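Local coordinates for glutathione S-transferase (Vibrio parahaemolyticus, PDB 7MIQ) that catalyses the transfer of glutathione to electrophilic substrates, as a Gtt2-class enzyme with a thioredoxin-like N-terminal domain and a helical C-terminal domain, at the interface of chains A and B. Numbering follows the deposited sequence. Chains: chain A/B, Glutathione S-transferase.

Contact 1: the interface of chains A and B. Residues chain A 121-125, 130; chain B 128-130.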
# COMPACT_ATOMS: atom_id res chain seq x y z
N GLN A 121 2.15 -21.46 -9.30
CA GLN A 121 2.54 -20.13 -8.84
C GLN A 121 2.69 -20.08 -7.32
O GLN A 121 2.42 -19.06 -6.70
CB GLN A 121 1.54 -19.08 -9.31
CG GLN A 121 1.96 -18.37 -10.59
CD GLN A 121 2.27 -19.33 -11.73
OE1 GLN A 121 1.39 -20.04 -12.21
NE2 GLN A 121 3.52 -19.35 -12.16
N ASP A 122 3.09 -21.20 -6.72
CA ASP A 122 3.58 -21.20 -5.35
C ASP A 122 4.96 -21.86 -5.34
O ASP A 122 5.51 -22.12 -6.41
CB ASP A 122 2.61 -21.91 -4.41
CG ASP A 122 2.76 -21.46 -2.96
OD1 ASP A 122 3.66 -20.64 -2.69
OD2 ASP A 122 1.97 -21.91 -2.11
N ARG A 123 5.53 -22.11 -4.17
CA ARG A 123 6.85 -22.73 -4.10
C ARG A 123 6.75 -24.16 -4.63
O ARG A 123 6.24 -25.06 -3.95
CB ARG A 123 7.40 -22.69 -2.68
CG ARG A 123 6.46 -23.14 -1.58
CD ARG A 123 6.92 -24.45 -0.95
NE ARG A 123 6.61 -25.61 -1.78
CZ ARG A 123 7.03 -26.84 -1.56
NH1 ARG A 123 7.81 -27.13 -0.53
NH2 ARG A 123 6.65 -27.82 -2.38
N GLU A 124 7.22 -24.37 -5.86
CA GLU A 124 7.11 -25.66 -6.54
C GLU A 124 5.66 -26.15 -6.50
O GLU A 124 5.30 -27.09 -5.79
CB GLU A 124 8.08 -26.68 -5.94
CG GLU A 124 8.04 -28.06 -6.58
CD GLU A 124 7.80 -28.01 -8.08
OE1 GLU A 124 8.64 -27.42 -8.80
OE2 GLU A 124 6.77 -28.54 -8.53
N ASN A 125 4.83 -25.46 -7.28
CA ASN A 125 3.39 -25.72 -7.31
C ASN A 125 2.82 -25.05 -8.56
O ASN A 125 3.53 -24.42 -9.34
CB ASN A 125 2.71 -25.20 -6.05
CG ASN A 125 2.65 -26.24 -4.94
OD1 ASN A 125 2.39 -27.42 -5.20
ND2 ASN A 125 2.89 -25.81 -3.71
N TRP A 130 -1.35 -21.76 -5.14
CA TRP A 130 -1.17 -20.39 -4.67
C TRP A 130 -2.48 -19.79 -4.20
O TRP A 130 -2.52 -19.06 -3.20
CB TRP A 130 -0.55 -19.53 -5.78
CG TRP A 130 -0.33 -18.09 -5.38
CD1 TRP A 130 -0.82 -16.99 -6.02
CD2 TRP A 130 0.42 -17.61 -4.26
NE1 TRP A 130 -0.41 -15.85 -5.36
CE2 TRP A 130 0.35 -16.21 -4.28
CE3 TRP A 130 1.16 -18.24 -3.25
CZ2 TRP A 130 0.98 -15.41 -3.33
CZ3 TRP A 130 1.78 -17.45 -2.30
CH2 TRP A 130 1.69 -16.05 -2.34
N ALA B 128 9.69 -22.27 -5.44
CA ALA B 128 10.51 -21.74 -6.51
C ALA B 128 9.66 -21.17 -7.64
O ALA B 128 10.02 -20.16 -8.25
CB ALA B 128 11.45 -22.81 -7.04
N ALA B 129 8.52 -21.81 -7.91
CA ALA B 129 7.68 -21.37 -9.02
C ALA B 129 7.05 -20.01 -8.76
O ALA B 129 6.88 -19.22 -9.69
CB ALA B 129 6.60 -22.41 -9.31
N TRP B 130 6.70 -19.71 -7.50
CA TRP B 130 6.18 -18.38 -7.20
C TRP B 130 7.30 -17.35 -7.15
O TRP B 130 7.11 -16.21 -7.58
CB TRP B 130 5.42 -18.39 -5.87
CG TRP B 130 4.80 -17.07 -5.50
CD1 TRP B 130 4.94 -16.40 -4.32
CD2 TRP B 130 3.93 -16.26 -6.31
NE1 TRP B 130 4.22 -15.23 -4.35
CE2 TRP B 130 3.59 -15.12 -5.56
CE3 TRP B 130 3.41 -16.39 -7.61
CZ2 TRP B 130 2.76 -14.11 -6.05
CZ3 TRP B 130 2.58 -15.39 -8.09
CH2 TRP B 130 2.27 -14.27 -7.32
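This part of the glutathione S-transferase dimer interface joins C-terminal domain segments. The loop at A:Gln121 to A:Asn125 meets the start of helix 129-151 of chain B, and the two copies of Trp130 meet each other.

The indoles of A:Trp130 and B:Trp130 stack and cross obliquely, with planes 28° apart. The six-membered ring of A:Trp130 lies over the five-membered ring of B:Trp130, centroids 3.8 Å apart. In both residues CG is anti to the backbone N (chi1 near 180° in both). The indole nitrogen NE1 of B:Trp130 lies 3.3 Å from CH2 of A:Trp130.

Apolar contacts flank the stack. The chain of A:Gln121 crosses B:Trp130 at about a right angle and bends at chi2. Its CB is 3.7 Å from CE3 of B:Trp130. CB of B:Trp130 packs against CA of A:Asp122 at 3.4 Å.

Polar contacts across are slight. The backbone N of B:Trp130 gives a weak hydrogen bond to the carbonyl O of A:Asp122, 2.9 Å. Within chain A, the carboxylate OD1 of A:Asp122 accepts from the backbone N of A:Arg123 at 2.8 Å, from above the carboxylate plane, and may help to hold the turn.

Contact 2: the interface of chains A and B. Residues chain A 57, 61-64, 68, 71-72; chain B 89, 91-93, 96.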
# COMPACT_ATOMS: atom_id res chain seq x y z
N LEU A 57 -8.58 14.67 -14.51
CA LEU A 57 -8.83 16.03 -14.06
C LEU A 57 -9.22 16.93 -15.23
O LEU A 57 -9.07 16.56 -16.40
CB LEU A 57 -7.58 16.59 -13.36
CG LEU A 57 -6.99 15.74 -12.25
CD1 LEU A 57 -5.86 16.47 -11.54
CD2 LEU A 57 -8.08 15.32 -11.27
N THR A 61 -4.88 15.66 -16.63
CA THR A 61 -4.06 14.80 -15.80
C THR A 61 -4.86 13.58 -15.36
O THR A 61 -6.04 13.70 -15.00
CB THR A 61 -3.56 15.57 -14.57
OG1 THR A 61 -2.94 16.79 -14.99
CG2 THR A 61 -2.56 14.73 -13.78
N THR A 62 -4.23 12.40 -15.38
CA THR A 62 -4.89 11.18 -14.93
C THR A 62 -4.23 10.63 -13.67
O THR A 62 -3.01 10.70 -13.51
CB THR A 62 -4.91 10.10 -16.02
OG1 THR A 62 -3.58 9.81 -16.45
CG2 THR A 62 -5.76 10.55 -17.20
N ILE A 63 -5.06 10.07 -12.79
CA ILE A 63 -4.63 9.46 -11.54
C ILE A 63 -5.25 8.07 -11.48
O ILE A 63 -6.47 7.93 -11.62
CB ILE A 63 -5.07 10.30 -10.32
CG1 ILE A 63 -4.48 11.71 -10.39
CG2 ILE A 63 -4.68 9.60 -9.02
CD1 ILE A 63 -5.12 12.69 -9.42
N CYS A 64 -4.41 7.05 -11.30
CA CYS A 64 -4.88 5.68 -11.09
C CYS A 64 -4.57 5.27 -9.65
O CYS A 64 -4.00 6.04 -8.88
CB CYS A 64 -4.26 4.73 -12.11
SG CYS A 64 -2.49 4.41 -11.91
N ALA A 68 -5.24 6.43 -4.28
CA ALA A 68 -4.72 7.72 -4.75
C ALA A 68 -5.85 8.60 -5.29
O ALA A 68 -5.84 9.82 -5.11
CB ALA A 68 -3.65 7.49 -5.82
N ARG A 71 -7.60 9.98 -2.28
CA ARG A 71 -6.85 11.05 -1.63
C ARG A 71 -7.06 12.38 -2.36
O ARG A 71 -7.23 13.42 -1.72
CB ARG A 71 -5.36 10.70 -1.56
CG ARG A 71 -4.55 11.74 -0.79
CD ARG A 71 -3.08 11.35 -0.60
NE ARG A 71 -2.92 10.09 0.12
CZ ARG A 71 -3.10 9.94 1.43
NH1 ARG A 71 -3.46 10.95 2.20
NH2 ARG A 71 -2.90 8.75 1.98
N TYR A 72 -7.06 12.35 -3.69
CA TYR A 72 -7.32 13.58 -4.44
C TYR A 72 -8.74 14.07 -4.21
O TYR A 72 -8.97 15.27 -3.97
CB TYR A 72 -7.07 13.36 -5.94
CG TYR A 72 -7.14 14.65 -6.73
CD1 TYR A 72 -8.36 15.13 -7.22
CD2 TYR A 72 -6.00 15.40 -6.98
CE1 TYR A 72 -8.43 16.32 -7.93
CE2 TYR A 72 -6.06 16.58 -7.70
CZ TYR A 72 -7.27 17.04 -8.17
OH TYR A 72 -7.34 18.22 -8.87
N LEU B 89 -2.28 17.83 -6.07
CA LEU B 89 -1.99 16.90 -7.16
C LEU B 89 -0.78 16.03 -6.84
O LEU B 89 -0.82 14.81 -7.04
CB LEU B 89 -1.76 17.67 -8.47
CG LEU B 89 -1.41 16.80 -9.68
CD1 LEU B 89 -2.47 15.73 -9.88
CD2 LEU B 89 -1.27 17.65 -10.93
N ARG B 91 0.33 15.13 -3.98
CA ARG B 91 -0.00 14.16 -2.94
C ARG B 91 -0.69 12.94 -3.54
O ARG B 91 -0.44 11.81 -3.12
CB ARG B 91 -0.87 14.81 -1.86
CG ARG B 91 -0.06 15.68 -0.90
CD ARG B 91 -0.88 16.15 0.30
NE ARG B 91 -1.81 17.23 -0.03
CZ ARG B 91 -1.46 18.51 -0.13
NH1 ARG B 91 -0.20 18.90 0.03
NH2 ARG B 91 -2.39 19.41 -0.39
N ALA B 92 -1.56 13.15 -4.53
CA ALA B 92 -2.23 12.03 -5.19
C ALA B 92 -1.27 11.28 -6.11
O ALA B 92 -1.36 10.05 -6.23
CB ALA B 92 -3.44 12.53 -5.97
N GLN B 93 -0.37 12.00 -6.78
CA GLN B 93 0.61 11.32 -7.63
C GLN B 93 1.60 10.52 -6.81
O GLN B 93 1.98 9.41 -7.19
CB GLN B 93 1.33 12.35 -8.51
CG GLN B 93 0.44 12.95 -9.58
CD GLN B 93 1.07 14.16 -10.25
OE1 GLN B 93 1.79 14.94 -9.62
NE2 GLN B 93 0.78 14.33 -11.54
N MET B 96 -0.21 7.41 -5.88
CA MET B 96 -0.33 6.54 -7.04
C MET B 96 0.98 5.82 -7.34
O MET B 96 1.02 4.59 -7.45
CB MET B 96 -0.79 7.35 -8.25
CG MET B 96 -0.63 6.62 -9.58
SD MET B 96 -1.15 7.62 -10.99
CE MET B 96 -0.13 9.08 -10.81
O HOH W 1 -0.57 12.08 -13.02
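The phenol ring of A:Tyr72 is the aromatic group here, and B:Ala92 touches it at its CD2 side. CB of B:Ala92 is 4.0 Å from CD2 of A:Tyr72 and also packs on CB of A:Tyr72. CG of A:Tyr72 is anti to the backbone N (chi1 -172°). CE2 of the same ring reaches toward the backbone CA of B:Leu89. The flat amide of B:Gln93 brings NE2 near the methyl CG2 of A:Thr61, and the two side chains cross at about a right angle.

The site is an apolar part of the glutathione S-transferase dimer interface. Helix 88-114 of chain B packs on strand 62-64 and helix 66-76 of chain A, in the thioredoxin-like domain. B:Leu89 has CG anti to the backbone N (chi1 179°). Its CD1 branch meets CD1 of A:Leu57 at 3.8 Å, the two chains crossing obliquely. The same branch approaches CG2 of A:Thr61 tip to tip. CD1 of A:Ile63 lies 3.8 Å from CB of B:Ala92. CB of A:Ala68 fits against the helix backbone, 3.5 Å from the carbonyl O of B:Ala92.

A water joins the chains. It is 2.8 Å from the carbonyl O of A:Thr62 and 3.0 Å from NE2 of B:Gln93. B:Met96 bends at chi3 (56°) beside A:Cys64. Its thioether SD accepts a weak but nearly straight hydrogen bond from the backbone N of A:Cys64, 3.3 Å long.

Contact 3: the interface of chains A and B. Residues chain A 65, 67-68, 71, 98, 102, 107; chain B 71, 95, 99.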
# COMPACT_ATOMS: atom_id res chain seq x y z
N GLU A 65 -4.95 4.02 -9.31
CA GLU A 65 -4.94 3.46 -7.95
C GLU A 65 -6.09 4.02 -7.13
O GLU A 65 -6.20 5.24 -6.95
CB GLU A 65 -3.61 3.72 -7.23
CG GLU A 65 -2.44 2.91 -7.75
CD GLU A 65 -2.62 1.42 -7.54
OE1 GLU A 65 -3.20 1.03 -6.50
OE2 GLU A 65 -2.18 0.64 -8.40
N VAL A 67 -6.87 4.19 -3.97
CA VAL A 67 -6.58 5.02 -2.80
C VAL A 67 -6.04 6.38 -3.21
O VAL A 67 -6.33 7.40 -2.57
CB VAL A 67 -5.61 4.29 -1.85
CG1 VAL A 67 -5.29 5.16 -0.64
CG2 VAL A 67 -6.22 2.97 -1.40
N ALA A 68 -5.24 6.43 -4.28
CA ALA A 68 -4.72 7.72 -4.75
C ALA A 68 -5.85 8.60 -5.29
O ALA A 68 -5.84 9.82 -5.11
CB ALA A 68 -3.65 7.49 -5.82
N ARG A 71 -7.60 9.98 -2.28
CA ARG A 71 -6.85 11.05 -1.63
C ARG A 71 -7.06 12.38 -2.36
O ARG A 71 -7.23 13.42 -1.72
CB ARG A 71 -5.36 10.70 -1.56
CG ARG A 71 -4.55 11.74 -0.79
CD ARG A 71 -3.08 11.35 -0.60
NE ARG A 71 -2.92 10.09 0.12
CZ ARG A 71 -3.10 9.94 1.43
NH1 ARG A 71 -3.46 10.95 2.20
NH2 ARG A 71 -2.90 8.75 1.98
N HIS A 98 -4.49 0.63 7.17
CA HIS A 98 -4.83 0.46 5.76
C HIS A 98 -3.89 -0.54 5.10
O HIS A 98 -4.34 -1.44 4.38
CB HIS A 98 -4.78 1.80 5.02
CG HIS A 98 -5.79 1.91 3.91
ND1 HIS A 98 -5.94 3.04 3.14
CD2 HIS A 98 -6.71 1.02 3.46
CE1 HIS A 98 -6.90 2.85 2.25
NE2 HIS A 98 -7.39 1.63 2.43
N GLU A 102 -4.84 -4.17 3.64
CA GLU A 102 -4.63 -4.36 2.18
C GLU A 102 -3.69 -5.55 1.93
O GLU A 102 -4.12 -6.47 1.25
CB GLU A 102 -4.11 -3.09 1.52
CG GLU A 102 -5.19 -2.07 1.25
CD GLU A 102 -4.64 -0.78 0.68
OE1 GLU A 102 -3.69 -0.23 1.27
OE2 GLU A 102 -5.16 -0.34 -0.34
N TYR A 107 -5.45 -8.02 -0.54
CA TYR A 107 -4.62 -8.57 -1.61
C TYR A 107 -4.64 -10.09 -1.60
O TYR A 107 -4.73 -10.73 -2.66
CB TYR A 107 -3.18 -8.06 -1.46
CG TYR A 107 -2.98 -6.58 -1.69
CD1 TYR A 107 -3.93 -5.81 -2.36
CD2 TYR A 107 -1.82 -5.95 -1.25
CE1 TYR A 107 -3.73 -4.45 -2.58
CE2 TYR A 107 -1.61 -4.60 -1.46
CZ TYR A 107 -2.56 -3.85 -2.12
OH TYR A 107 -2.35 -2.51 -2.33
N ARG B 71 5.06 8.72 7.71
CA ARG B 71 4.03 9.75 7.72
C ARG B 71 3.95 10.44 9.08
O ARG B 71 3.88 11.67 9.15
CB ARG B 71 2.66 9.17 7.34
CG ARG B 71 1.56 10.23 7.29
CD ARG B 71 0.22 9.67 6.82
NE ARG B 71 0.29 9.04 5.51
CZ ARG B 71 0.42 9.69 4.36
NH1 ARG B 71 0.54 11.01 4.32
NH2 ARG B 71 0.41 9.00 3.22
N GLU B 95 0.91 9.11 -3.91
CA GLU B 95 0.16 7.91 -3.52
C GLU B 95 0.08 6.92 -4.67
O GLU B 95 0.28 5.71 -4.48
CB GLU B 95 -1.25 8.31 -3.06
CG GLU B 95 -2.05 7.16 -2.46
CD GLU B 95 -1.58 6.79 -1.07
OE1 GLU B 95 -1.43 7.71 -0.23
OE2 GLU B 95 -1.34 5.59 -0.81
N ARG B 99 2.22 3.22 -4.62
CA ARG B 99 1.57 1.92 -4.67
C ARG B 99 2.00 1.12 -5.89
O ARG B 99 2.15 -0.11 -5.81
CB ARG B 99 0.05 2.11 -4.65
CG ARG B 99 -0.42 2.71 -3.33
CD ARG B 99 -1.89 3.07 -3.32
NE ARG B 99 -2.32 3.26 -1.94
CZ ARG B 99 -2.77 2.29 -1.16
NH1 ARG B 99 -2.98 1.07 -1.63
NH2 ARG B 99 -3.02 2.55 0.12
O HOH W 2 -2.13 -0.51 -3.93
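B:Arg99 lies at the centre of this charged part of the glutathione S-transferase dimer interface. It reaches from helix 88-114 between the two domains of chain A. Its guanidinium grips the carboxylate of A:Glu102 end-on, with one nitrogen to each oxygen. NH1 donates to OE2 of A:Glu102 at 2.9 Å, tilted from the guanidinium plane. NH2 of B:Arg99 donates to OE1 of A:Glu102 at 3.1 Å, close to the guanidinium plane, and OE1 receives it on its syn lone pair. The two planes stand 53° apart. A:Val67 crosses B:Arg99 at about a right angle, and its CG2 sits over the centre of one guanidinium face, 3.5 Å from CZ of B:Arg99.

A second salt bridge lies alongside. A:Arg71, bent at chi3 (-59°), grips B:Glu95 side-on. NE and NH2 both donate to OE1, with NE of A:Arg71 2.8 Å from OE1 of B:Glu95.

Further out, B:Glu95 positions B:Arg99. Its OE2 accepts from NE of B:Arg99 at 2.8 Å through the anti lone pair. B:Glu95 bends at chi2 (75°), so it serves both arginines and may balance their charge. NH1 of B:Arg99 also binds a water, 2.9 Å away, that lies near OE1 of A:Glu65. Beyond A:Arg71, NH2 of B:Arg71 comes tip to tip with NH2 of A:Arg71 at 3.5 Å.

Contacts 2 and 3 are neighbours, their C-alpha centres about 11 Å apart. They share A:Ala68 and A:Arg71 of helix 66-76, and both use helix 88-114 of chain B. An apolar patch thus continues into a charged one along the same helix. Contact 1 lies apart: its C-alpha centre is about 35 Å from that of contact 2 and about 27 Å from that of contact 3. It is built from the 121-125 loop and the start of the following helix. The interface is two-fold symmetric, so each contact has a twin. Such widely spaced contacts would fix how the subunits are turned, consistent with the dimer common among glutathione S-transferases.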